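Local coordinates for diphthine synthase (Aeropyrum pernix, PDB 1WDE), which probably transfers methyl groups from S-adenosyl-L-methionine to the modified histidine of translation elongation factor 2, forming diphthine on the way to diphthamide, at residues E25-A29 and Y116-V120; A33-E39 and A84-T90; S74-R80 and E106-V112; V38-T42 and A97-S101; G128-L132 and L260-A264. Residue numbers count along the deposited sequence, not the author numbering.

Contact 1 (E25-A29 and Y116-V120); sequences EALDA and YIPGV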
# COMPACT_ATOMS: atom_id res chain seq x y z
N GLU A 25 -5.30 17.85 -14.15
CA GLU A 25 -4.65 18.84 -13.28
C GLU A 25 -3.25 18.44 -12.88
O GLU A 25 -2.39 19.32 -12.66
CB GLU A 25 -5.51 19.15 -12.05
CG GLU A 25 -6.01 17.94 -11.26
CD GLU A 25 -6.61 18.35 -9.92
OE1 GLU A 25 -7.49 19.25 -9.89
OE2 GLU A 25 -6.21 17.76 -8.90
N ALA A 26 -2.98 17.14 -12.76
CA ALA A 26 -1.63 16.72 -12.41
C ALA A 26 -0.69 17.03 -13.59
O ALA A 26 0.43 17.52 -13.40
CB ALA A 26 -1.60 15.22 -12.09
N LEU A 27 -1.13 16.68 -14.79
CA LEU A 27 -0.35 16.92 -16.00
C LEU A 27 -0.07 18.44 -16.05
O LEU A 27 1.08 18.87 -16.17
CB LEU A 27 -1.13 16.48 -17.25
CG LEU A 27 -1.33 14.97 -17.52
CD1 LEU A 27 -2.38 14.76 -18.58
CD2 LEU A 27 -0.03 14.34 -17.96
N ASP A 28 -1.14 19.23 -15.91
CA ASP A 28 -1.04 20.69 -15.92
C ASP A 28 -0.05 21.20 -14.86
O ASP A 28 0.90 21.93 -15.17
CB ASP A 28 -2.42 21.29 -15.66
CG ASP A 28 -2.45 22.79 -15.86
OD1 ASP A 28 -3.45 23.42 -15.44
OD2 ASP A 28 -1.49 23.34 -16.43
N ALA A 29 -0.26 20.81 -13.61
CA ALA A 29 0.61 21.23 -12.50
C ALA A 29 2.09 21.03 -12.77
O ALA A 29 2.90 21.93 -12.53
CB ALA A 29 0.22 20.48 -11.22
N TYR A 116 -1.65 19.85 -2.60
CA TYR A 116 -1.66 18.40 -2.71
C TYR A 116 -2.52 18.06 -3.92
O TYR A 116 -3.73 18.29 -3.91
CB TYR A 116 -2.22 17.78 -1.42
CG TYR A 116 -2.83 16.39 -1.58
CD1 TYR A 116 -2.24 15.42 -2.39
CD2 TYR A 116 -4.00 16.05 -0.90
CE1 TYR A 116 -2.80 14.15 -2.52
CE2 TYR A 116 -4.56 14.78 -1.02
CZ TYR A 116 -3.96 13.84 -1.84
OH TYR A 116 -4.55 12.61 -2.00
N ILE A 117 -1.89 17.55 -4.98
CA ILE A 117 -2.65 17.17 -6.18
C ILE A 117 -2.83 15.65 -6.10
O ILE A 117 -1.86 14.91 -6.22
CB ILE A 117 -1.89 17.54 -7.47
CG1 ILE A 117 -1.53 19.04 -7.46
CG2 ILE A 117 -2.78 17.22 -8.70
CD1 ILE A 117 -2.74 19.94 -7.23
N PRO A 118 -4.06 15.18 -5.91
CA PRO A 118 -4.24 13.72 -5.82
C PRO A 118 -4.04 12.89 -7.09
O PRO A 118 -4.19 13.38 -8.21
CB PRO A 118 -5.65 13.56 -5.23
CG PRO A 118 -6.34 14.85 -5.49
CD PRO A 118 -5.27 15.91 -5.47
N GLY A 119 -3.66 11.63 -6.88
CA GLY A 119 -3.47 10.70 -7.98
C GLY A 119 -4.17 9.39 -7.62
O GLY A 119 -4.42 9.14 -6.43
N VAL A 120 -4.50 8.56 -8.60
CA VAL A 120 -5.12 7.27 -8.27
C VAL A 120 -4.02 6.36 -7.70
O VAL A 120 -3.00 6.13 -8.37
CB VAL A 120 -5.73 6.57 -9.51
CG1 VAL A 120 -6.24 5.17 -9.12
CG2 VAL A 120 -6.88 7.39 -10.09
O HOH W 1 -5.55 15.11 -9.62
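Helix 24-32 lies against the end of strand 113-117, and Ile-117 is the centre of the contact. Its CA-to-CB bond points toward the helix. With chi1 m, Ile-117 presents CG2 to Ala-26 and CG1 to Ala-29. CG2 of Ile-117 is 3.9 Å from CA of Ala-26 and 4.1 Å from its CB. CG1 of Ile-117 is 4.4 Å from CB of Ala-29. The two alanines have small side chains, so the branched residue can come close to the helix backbone. Glu-25 lies one residue before Ala-26. Its chi1 is p and its chi2 is t, which carries the carboxylate out over the strand end. There OE2 of Glu-25 is 3.5 Å from CG2 of Ile-117 and 4.0 Å from CD of Pro-118. Water 1 donates to OE2 of Glu-25 at 2.8 Å and to O of Pro-118 at 2.6 Å. Ala-26 and Ile-117 also touch Val-13 of strand 9-14, so the helix packs on one face of the parallel sheet. The strand end and the loop after it lie near the probable cofactor site: Tyr-116 OH and Gly-119 N both hydrogen-bond to OD1 of Asp-93, a probable S-adenosyl-L-methionine ligand. The chemistry is therefore split: a small apolar contact holds helix to strand, while the exposed carboxylate reaches the loop backbone through water.

Contact 2 (A33-E39 and A84-T90); sequences ADVVYVE and AVVAVVT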
# COMPACT_ATOMS: atom_id res chain seq x y z
N ALA A 33 5.12 23.85 -13.34
CA ALA A 33 6.13 23.99 -12.30
C ALA A 33 7.45 24.45 -12.93
O ALA A 33 7.61 24.41 -14.14
CB ALA A 33 6.33 22.65 -11.59
N ASP A 34 8.38 24.90 -12.10
CA ASP A 34 9.67 25.36 -12.60
C ASP A 34 10.69 24.24 -12.46
O ASP A 34 11.62 24.13 -13.26
CB ASP A 34 10.15 26.60 -11.83
CG ASP A 34 9.18 27.77 -11.96
OD1 ASP A 34 8.86 28.16 -13.10
OD2 ASP A 34 8.75 28.30 -10.91
N VAL A 35 10.49 23.41 -11.44
CA VAL A 35 11.37 22.27 -11.18
C VAL A 35 10.48 21.05 -10.89
O VAL A 35 9.40 21.18 -10.30
CB VAL A 35 12.29 22.53 -9.96
CG1 VAL A 35 13.39 21.48 -9.91
CG2 VAL A 35 12.88 23.92 -10.03
N VAL A 36 10.94 19.87 -11.30
CA VAL A 36 10.18 18.64 -11.09
C VAL A 36 11.04 17.49 -10.57
O VAL A 36 11.82 16.90 -11.33
CB VAL A 36 9.50 18.18 -12.38
CG1 VAL A 36 8.66 16.93 -12.11
CG2 VAL A 36 8.63 19.29 -12.94
N TYR A 37 10.90 17.18 -9.29
CA TYR A 37 11.62 16.08 -8.68
C TYR A 37 10.69 14.89 -8.84
O TYR A 37 9.47 15.02 -8.71
CB TYR A 37 11.87 16.34 -7.20
CG TYR A 37 12.80 17.50 -6.93
CD1 TYR A 37 14.18 17.37 -7.11
CD2 TYR A 37 12.31 18.72 -6.49
CE1 TYR A 37 15.04 18.44 -6.87
CE2 TYR A 37 13.16 19.79 -6.24
CZ TYR A 37 14.52 19.65 -6.43
OH TYR A 37 15.37 20.71 -6.18
N VAL A 38 11.26 13.73 -9.13
CA VAL A 38 10.48 12.52 -9.33
C VAL A 38 11.08 11.41 -8.49
O VAL A 38 12.28 11.13 -8.59
CB VAL A 38 10.49 12.11 -10.82
CG1 VAL A 38 9.73 10.82 -11.01
CG2 VAL A 38 9.88 13.20 -11.67
N GLU A 39 10.26 10.81 -7.64
CA GLU A 39 10.75 9.73 -6.80
C GLU A 39 10.02 8.46 -7.17
O GLU A 39 8.79 8.42 -7.23
CB GLU A 39 10.59 10.09 -5.30
CG GLU A 39 9.18 10.23 -4.78
CD GLU A 39 8.58 8.91 -4.33
OE1 GLU A 39 7.47 8.92 -3.75
OE2 GLU A 39 9.22 7.86 -4.55
N ALA A 84 10.17 29.83 -5.90
CA ALA A 84 9.73 29.14 -7.11
C ALA A 84 8.73 28.04 -6.81
O ALA A 84 8.49 27.68 -5.66
CB ALA A 84 10.97 28.53 -7.77
N VAL A 85 8.27 27.51 -7.98
CA VAL A 85 7.29 26.43 -7.92
C VAL A 85 7.99 25.09 -8.11
O VAL A 85 8.49 24.78 -9.19
CB VAL A 85 6.25 26.58 -9.02
CG1 VAL A 85 5.07 25.62 -8.80
CG2 VAL A 85 5.70 28.00 -9.08
N VAL A 86 8.04 24.29 -7.05
CA VAL A 86 8.69 22.99 -7.09
C VAL A 86 7.68 21.85 -6.96
O VAL A 86 6.81 21.88 -6.10
CB VAL A 86 9.75 22.85 -5.97
CG1 VAL A 86 10.32 21.45 -5.95
CG2 VAL A 86 10.88 23.85 -6.21
N ALA A 87 7.81 20.85 -7.82
CA ALA A 87 6.91 19.72 -7.79
C ALA A 87 7.63 18.43 -7.43
O ALA A 87 8.76 18.20 -7.87
CB ALA A 87 6.22 19.56 -9.14
N VAL A 88 6.99 17.62 -6.60
CA VAL A 88 7.52 16.31 -6.21
C VAL A 88 6.46 15.34 -6.70
O VAL A 88 5.29 15.40 -6.29
CB VAL A 88 7.71 16.18 -4.68
CG1 VAL A 88 8.13 14.76 -4.32
CG2 VAL A 88 8.78 17.16 -4.20
N VAL A 89 6.86 14.47 -7.62
CA VAL A 89 5.94 13.51 -8.21
C VAL A 89 6.13 12.09 -7.70
O VAL A 89 7.24 11.58 -7.64
CB VAL A 89 6.09 13.47 -9.72
CG1 VAL A 89 4.97 12.63 -10.33
CG2 VAL A 89 6.06 14.90 -10.28
N THR A 90 5.01 11.47 -7.35
CA THR A 90 4.98 10.10 -6.85
C THR A 90 4.05 9.25 -7.71
O THR A 90 3.04 9.75 -8.20
CB THR A 90 4.47 10.07 -5.39
OG1 THR A 90 5.40 10.79 -4.55
CG2 THR A 90 4.34 8.63 -4.88
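Two parallel strands, 35-39 and 85-90, lie side by side with their axes 4.7 Å apart and 21° from parallel. The side chains alternate between the two faces. On one face, the ring edge of Tyr-37 meets Val-86, with CE2 of Tyr-37 3.3 Å from CG1 of Val-86. Val-35 and Val-88 fill in around this pair: CB of Val-35 is 4.2 Å from CG2 of Val-86, and CB of Tyr-37 is 4.4 Å from CG2 of Val-88. On the other face, the small Ala-87 leaves room for Ala-33, their CB atoms 3.9 Å apart. Further along, CG1 of Val-36 meets CG2 of Val-89 at 3.8 Å. Helix 47-57 packs on this face through Val-53. The backbone ladder includes Tyr-37 N to Ala-87 O at 2.8 Å. At the strand ends, OG1 of Thr-90 donates to OE1 of Glu-39 at 2.9 Å, and His-100 hydrogen-bonds to the same oxygen. Strands 35-39 and 85-90 are neighbours in the five-stranded parallel sheet of an alpha/beta domain, as in the tetrapyrrole methylase family.

Contact 3 (S74-R80 and E106-V112); sequences SREIVSR and EALEAGV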
# COMPACT_ATOMS: atom_id res chain seq x y z
N SER A 74 15.61 16.72 3.14
CA SER A 74 14.30 17.29 2.81
C SER A 74 14.32 18.80 2.98
O SER A 74 13.43 19.52 2.49
CB SER A 74 13.21 16.71 3.72
OG SER A 74 13.54 16.96 5.08
N ARG A 75 15.34 19.29 3.69
CA ARG A 75 15.44 20.74 3.94
C ARG A 75 15.78 21.52 2.66
O ARG A 75 15.54 22.73 2.58
CB ARG A 75 16.52 21.15 4.97
CG ARG A 75 17.35 20.05 5.59
CD ARG A 75 18.79 20.50 5.80
NE ARG A 75 19.58 19.98 4.74
CZ ARG A 75 20.28 20.67 3.85
NH1 ARG A 75 20.37 22.02 3.87
NH2 ARG A 75 20.92 20.07 2.86
N GLU A 76 16.32 20.82 1.67
CA GLU A 76 16.69 21.47 0.40
C GLU A 76 15.47 21.60 -0.53
O GLU A 76 15.21 22.67 -1.10
CB GLU A 76 17.77 20.66 -0.33
CG GLU A 76 19.16 21.30 -0.22
CD GLU A 76 19.31 22.58 -1.05
OE1 GLU A 76 20.45 23.17 -1.14
OE2 GLU A 76 18.29 23.07 -1.67
N ILE A 77 14.72 20.51 -0.67
CA ILE A 77 13.52 20.51 -1.54
C ILE A 77 12.57 21.63 -1.11
O ILE A 77 11.87 22.22 -1.93
CB ILE A 77 12.79 19.18 -1.47
CG1 ILE A 77 13.49 18.09 -2.28
CG2 ILE A 77 11.36 19.26 -2.01
CD1 ILE A 77 14.96 17.89 -1.88
N VAL A 78 12.57 21.90 0.19
CA VAL A 78 11.74 22.98 0.74
C VAL A 78 12.38 24.31 0.35
O VAL A 78 12.21 25.33 1.02
CB VAL A 78 11.66 22.89 2.27
CG1 VAL A 78 10.69 23.90 2.87
CG2 VAL A 78 11.21 21.52 2.77
N SER A 79 13.10 24.20 -0.74
CA SER A 79 13.87 25.29 -1.38
C SER A 79 13.30 26.72 -1.07
O SER A 79 12.53 27.28 -1.87
CB SER A 79 13.85 25.08 -2.90
OG SER A 79 14.60 26.10 -3.55
N ARG A 80 13.73 27.25 0.10
CA ARG A 80 13.37 28.63 0.61
C ARG A 80 14.61 29.54 0.42
O ARG A 80 15.07 30.23 1.35
CB ARG A 80 13.00 28.58 2.11
CG ARG A 80 11.54 28.97 2.40
CD ARG A 80 11.06 30.18 1.58
NE ARG A 80 9.91 30.86 2.19
CZ ARG A 80 9.99 31.66 3.26
NH1 ARG A 80 11.17 31.90 3.85
NH2 ARG A 80 8.94 32.29 3.81
N GLU A 106 6.91 20.37 6.99
CA GLU A 106 8.05 21.25 7.19
C GLU A 106 7.97 22.44 6.22
O GLU A 106 8.33 23.57 6.56
CB GLU A 106 9.36 20.48 7.04
CG GLU A 106 9.45 19.55 5.85
CD GLU A 106 10.61 18.57 5.99
OE1 GLU A 106 11.77 19.04 6.07
OE2 GLU A 106 10.36 17.34 6.02
N ALA A 107 7.48 22.17 5.02
CA ALA A 107 7.32 23.22 4.02
C ALA A 107 6.34 24.25 4.58
O ALA A 107 6.64 25.44 4.65
CB ALA A 107 6.80 22.64 2.73
N LEU A 108 5.16 23.78 4.98
CA LEU A 108 4.15 24.66 5.55
C LEU A 108 4.71 25.48 6.70
O LEU A 108 4.50 26.69 6.77
CB LEU A 108 2.94 23.85 6.03
CG LEU A 108 1.98 23.32 4.95
CD1 LEU A 108 1.08 22.21 5.50
CD2 LEU A 108 1.16 24.49 4.43
N GLU A 109 5.44 24.83 7.61
CA GLU A 109 6.01 25.52 8.75
C GLU A 109 7.12 26.49 8.34
O GLU A 109 7.37 27.48 9.03
CB GLU A 109 6.57 24.52 9.77
CG GLU A 109 5.53 23.63 10.42
CD GLU A 109 6.01 23.04 11.73
OE1 GLU A 109 7.16 22.53 11.77
OE2 GLU A 109 5.25 23.07 12.72
N ALA A 110 7.77 26.18 7.23
CA ALA A 110 8.85 27.02 6.71
C ALA A 110 8.33 28.13 5.81
O ALA A 110 9.09 28.73 5.05
CB ALA A 110 9.85 26.17 5.95
N GLY A 111 7.02 28.39 5.88
CA GLY A 111 6.42 29.44 5.08
C GLY A 111 5.93 29.10 3.68
O GLY A 111 5.09 29.84 3.14
N VAL A 112 6.43 28.01 3.10
CA VAL A 112 6.04 27.59 1.75
C VAL A 112 4.57 27.15 1.60
O VAL A 112 4.03 26.46 2.45
CB VAL A 112 6.93 26.42 1.26
CG1 VAL A 112 6.56 26.04 -0.17
CG2 VAL A 112 8.39 26.81 1.34
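This is a partly buried contact between a short, weakly bonded helical turn, about 74-77, and the C-terminal end of helix 100-109. It lies beside the parallel sheet, away from the annotated cofactor sites. Val-78 is the main apolar side chain. Its CA-to-CB bond points toward the helix end. CG1 of Val-78 lies 3.6 Å from CA of Ala-107, 3.9 Å from CB of Ala-110 and 4.0 Å from CG2 of Val-112. Ala-107 and Val-112 also touch Leu-10 of strand 9-14, so this small apolar cluster continues into the sheet. Both segments lie on connections between strands of the alpha/beta domain. Segment 74-80 leads into strand 85-90. Segment 106-112 leads from helix 100-109 into strand 113-117. One polar link adds to this. OG of Ser-74 donates to OE1 of Glu-106 at 2.9 Å. At the far end, Arg-80 extends along the turn after the helix. Its guanidinium has O of Ala-110 over one face, with CZ of Arg-80 3.5 Å from that oxygen. CG of Arg-80 is 4.0 Å from CG2 of Val-112. Gly-111 has positive phi; a CB there would press on the carbonyl O of Ala-110 and also run into NH2 of Arg-80.

Contact 4 (V38-T42 and A97-S101); sequences VESYT and ATTHS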
# COMPACT_ATOMS: atom_id res chain seq x y z
N VAL A 38 11.26 13.73 -9.13
CA VAL A 38 10.48 12.52 -9.33
C VAL A 38 11.08 11.41 -8.49
O VAL A 38 12.28 11.13 -8.59
CB VAL A 38 10.49 12.11 -10.82
CG1 VAL A 38 9.73 10.82 -11.01
CG2 VAL A 38 9.88 13.20 -11.67
N GLU A 39 10.26 10.81 -7.64
CA GLU A 39 10.75 9.73 -6.80
C GLU A 39 10.02 8.46 -7.17
O GLU A 39 8.79 8.42 -7.23
CB GLU A 39 10.59 10.09 -5.30
CG GLU A 39 9.18 10.23 -4.78
CD GLU A 39 8.58 8.91 -4.33
OE1 GLU A 39 7.47 8.92 -3.75
OE2 GLU A 39 9.22 7.86 -4.55
N SER A 40 10.79 7.41 -7.45
CA SER A 40 10.21 6.14 -7.85
C SER A 40 10.59 5.03 -6.90
O SER A 40 10.58 3.86 -7.28
CB SER A 40 10.68 5.81 -9.27
OG SER A 40 11.96 6.36 -9.50
N TYR A 41 10.92 5.39 -5.66
CA TYR A 41 11.30 4.41 -4.66
C TYR A 41 10.17 3.99 -3.70
O TYR A 41 10.26 2.93 -3.08
CB TYR A 41 12.49 4.94 -3.85
CG TYR A 41 12.19 6.14 -2.98
CD1 TYR A 41 11.55 6.00 -1.75
CD2 TYR A 41 12.57 7.42 -3.39
CE1 TYR A 41 11.30 7.11 -0.94
CE2 TYR A 41 12.32 8.54 -2.58
CZ TYR A 41 11.69 8.37 -1.36
OH TYR A 41 11.46 9.47 -0.55
N THR A 42 9.13 4.81 -3.58
CA THR A 42 8.01 4.48 -2.69
C THR A 42 7.04 3.50 -3.34
O THR A 42 6.12 3.01 -2.69
CB THR A 42 7.18 5.74 -2.28
OG1 THR A 42 6.74 6.43 -3.45
CG2 THR A 42 8.01 6.68 -1.40
N ALA A 97 0.54 5.72 1.78
CA ALA A 97 1.66 4.81 2.00
C ALA A 97 3.04 5.36 1.67
O ALA A 97 3.84 4.68 1.02
CB ALA A 97 1.42 3.52 1.24
N THR A 98 3.31 6.59 2.08
CA THR A 98 4.62 7.23 1.90
C THR A 98 4.70 8.20 3.06
O THR A 98 3.70 8.42 3.73
CB THR A 98 4.72 8.04 0.60
OG1 THR A 98 4.06 9.30 0.78
CG2 THR A 98 4.06 7.29 -0.56
N THR A 99 5.87 8.76 3.33
CA THR A 99 5.96 9.72 4.42
C THR A 99 6.08 11.16 3.91
O THR A 99 6.56 12.04 4.63
CB THR A 99 7.17 9.42 5.35
OG1 THR A 99 8.35 9.26 4.56
CG2 THR A 99 6.91 8.17 6.18
N HIS A 100 5.63 11.41 2.68
CA HIS A 100 5.69 12.75 2.09
C HIS A 100 4.88 13.83 2.82
O HIS A 100 5.04 15.02 2.54
CB HIS A 100 5.28 12.71 0.62
CG HIS A 100 6.17 11.85 -0.23
ND1 HIS A 100 7.47 11.55 0.13
CD2 HIS A 100 5.95 11.22 -1.41
CE1 HIS A 100 8.01 10.76 -0.79
NE2 HIS A 100 7.10 10.54 -1.73
N SER A 101 4.01 13.44 3.75
CA SER A 101 3.25 14.43 4.51
C SER A 101 4.22 15.22 5.41
O SER A 101 3.95 16.36 5.79
CB SER A 101 2.16 13.76 5.36
OG SER A 101 2.69 12.70 6.14
O HOH W 2 10.16 8.99 2.30
O HOH W 3 6.22 3.53 0.23
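Hydrogen bonds dominate this contact, and most converge on Glu-39. NE2 of His-100 donates to OE1 of Glu-39 at 2.6 Å, nearly in line. This is a His-carboxylate hydrogen bond, with the oxygen at the edge of the imidazole. The same OE1 of Glu-39 accepts from OG1 of Thr-42 at 2.6 Å. Thr-90 of strand 85-90 is a further donor to it. The other oxygen, OE2 of Glu-39, accepts from N of Thr-42 at 3.2 Å and more weakly from N of Tyr-41, also at 3.2 Å. The carboxylate thus ties the turn after strand 35-39 to the start of helix 100-109. In 97-101, OG1 of Thr-98 accepts from N of His-100 at 3.2 Å, an ST turn, and is hydrogen-bonded to O of Pro-94.

Water 2 joins OH of Tyr-41, at 3.2 Å, to OG1 of Thr-99, at 2.9 Å. Water 3 donates to O of Thr-42 at 3.0 Å and to O of Ala-97 at 2.8 Å.

Van der Waals contacts are few. CB of Thr-42 is 3.9 Å from CG2 of Thr-98. The side chain of Thr-98 is about 6 Å from that of Val-96, which probably binds S-adenosyl-L-methionine. This polar network joins the loop after one strand to the start of a helix, at the C-terminal ends of parallel strands, the usual location of ligand sites in alpha/beta domains.

Contact 5 (G128-L132 and L260-A264); sequences GATML and LLAAA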
# COMPACT_ATOMS: atom_id res chain seq x y z
N GLY A 128 -10.53 -1.60 -4.61
CA GLY A 128 -11.71 -1.50 -5.45
C GLY A 128 -11.94 -2.72 -6.33
O GLY A 128 -13.09 -3.16 -6.52
N ALA A 129 -10.87 -3.28 -6.86
CA ALA A 129 -11.02 -4.46 -7.74
C ALA A 129 -11.59 -5.69 -7.03
O ALA A 129 -12.22 -6.52 -7.67
CB ALA A 129 -9.67 -4.81 -8.39
N THR A 130 -11.36 -5.82 -5.71
CA THR A 130 -11.87 -6.97 -4.93
C THR A 130 -13.38 -6.90 -4.78
O THR A 130 -14.04 -7.91 -4.51
CB THR A 130 -11.30 -7.01 -3.48
OG1 THR A 130 -11.87 -5.94 -2.73
CG2 THR A 130 -9.74 -6.88 -3.47
N MSE A 131 -13.89 -5.69 -4.92
CA MSE A 131 -15.29 -5.35 -4.79
C MSE A 131 -15.87 -5.55 -3.39
O MSE A 131 -17.09 -5.58 -3.22
CB MSE A 131 -16.10 -6.09 -5.85
CG MSE A 131 -15.63 -5.74 -7.23
SE MSE A 131 -16.96 -6.07 -8.58
CE MSE A 131 -17.78 -7.70 -7.92
N LEU A 132 -14.99 -5.67 -2.41
CA LEU A 132 -15.42 -5.81 -1.01
C LEU A 132 -15.95 -4.44 -0.58
O LEU A 132 -15.64 -3.40 -1.20
CB LEU A 132 -14.24 -6.23 -0.12
CG LEU A 132 -13.81 -7.70 -0.35
CD1 LEU A 132 -12.60 -8.00 0.48
CD2 LEU A 132 -14.96 -8.65 0.01
N LEU A 260 -20.00 -10.78 -4.20
CA LEU A 260 -19.20 -9.78 -4.91
C LEU A 260 -17.76 -10.26 -5.14
O LEU A 260 -17.25 -10.15 -6.25
CB LEU A 260 -19.15 -8.46 -4.13
CG LEU A 260 -20.48 -7.72 -3.93
CD1 LEU A 260 -20.30 -6.51 -2.99
CD2 LEU A 260 -21.00 -7.28 -5.29
N LEU A 261 -17.12 -10.77 -4.08
CA LEU A 261 -15.74 -11.27 -4.16
C LEU A 261 -15.62 -12.49 -5.08
O LEU A 261 -14.62 -12.65 -5.80
CB LEU A 261 -15.21 -11.63 -2.76
CG LEU A 261 -13.77 -12.17 -2.76
CD1 LEU A 261 -12.84 -11.09 -3.29
CD2 LEU A 261 -13.34 -12.58 -1.34
N ALA A 262 -16.62 -13.37 -5.05
CA ALA A 262 -16.60 -14.55 -5.91
C ALA A 262 -16.63 -14.07 -7.38
O ALA A 262 -15.90 -14.59 -8.21
CB ALA A 262 -17.83 -15.44 -5.62
N ALA A 263 -17.46 -13.09 -7.69
CA ALA A 263 -17.52 -12.58 -9.07
C ALA A 263 -16.20 -11.91 -9.48
O ALA A 263 -15.70 -12.13 -10.60
CB ALA A 263 -18.67 -11.60 -9.21
N ALA A 264 -15.63 -11.12 -8.57
CA ALA A 264 -14.38 -10.40 -8.83
C ALA A 264 -13.19 -11.33 -9.06
O ALA A 264 -12.32 -11.05 -9.88
CB ALA A 264 -14.07 -9.44 -7.64
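Met-131, present as selenomethionine, lays its side chain across one turn of helix 255-264. CE of Met-131 is 3.0 Å from O of Leu-260, a very short approach, and 4.1 Å from CB of the same leucine. CE of Met-131 is also 4.2 Å from CB of Ala-263, and its CG is 4.0 Å from CB of Ala-264. Met-131 leaves helix 122-130 with positive phi. Just before it, the carbonyl groups face the other helix: O of Ala-129 and O of Thr-130 each lie 3.5 Å from CB of Ala-264. The small alanine permits this closeness. CD1 of Leu-261 is 3.6 Å from O of Thr-130, and CD2 of Leu-132 is 4.1 Å from CB of Leu-261. OG1 of Thr-130 accepts from N of Leu-132 at 3.1 Å and is hydrogen-bonded to O of Arg-127. Thr-130 and Leu-261 also touch strand 213-217. The contact joins two helices beside the mixed sheet, and the Thr-130 to Leu-132 bond makes an ST turn at the end of helix 122-130.

From the N terminus, helix 24-32 opens the loop that contact 1 closes at strand 113-117. Contacts 2, 3 and 4 are all nested inside it. Contacts 2 and 4 start from the same strand, 35-39, and share Val-38 and Glu-39. Contact 2 closes at strand 85-90 and contact 4 at the start of helix 100-109. Contact 3 opens at 74-80, before either has closed, and ends at 106-112, so it crosses both. Contact 1 ties a helix to the parallel sheet, contact 2 pairs two of its strands, contact 3 joins two connections beside it, and contact 4 links a strand end to a helix start. Contact 5 follows in series, joining helices 122-130 and 255-264 beside the mixed sheet.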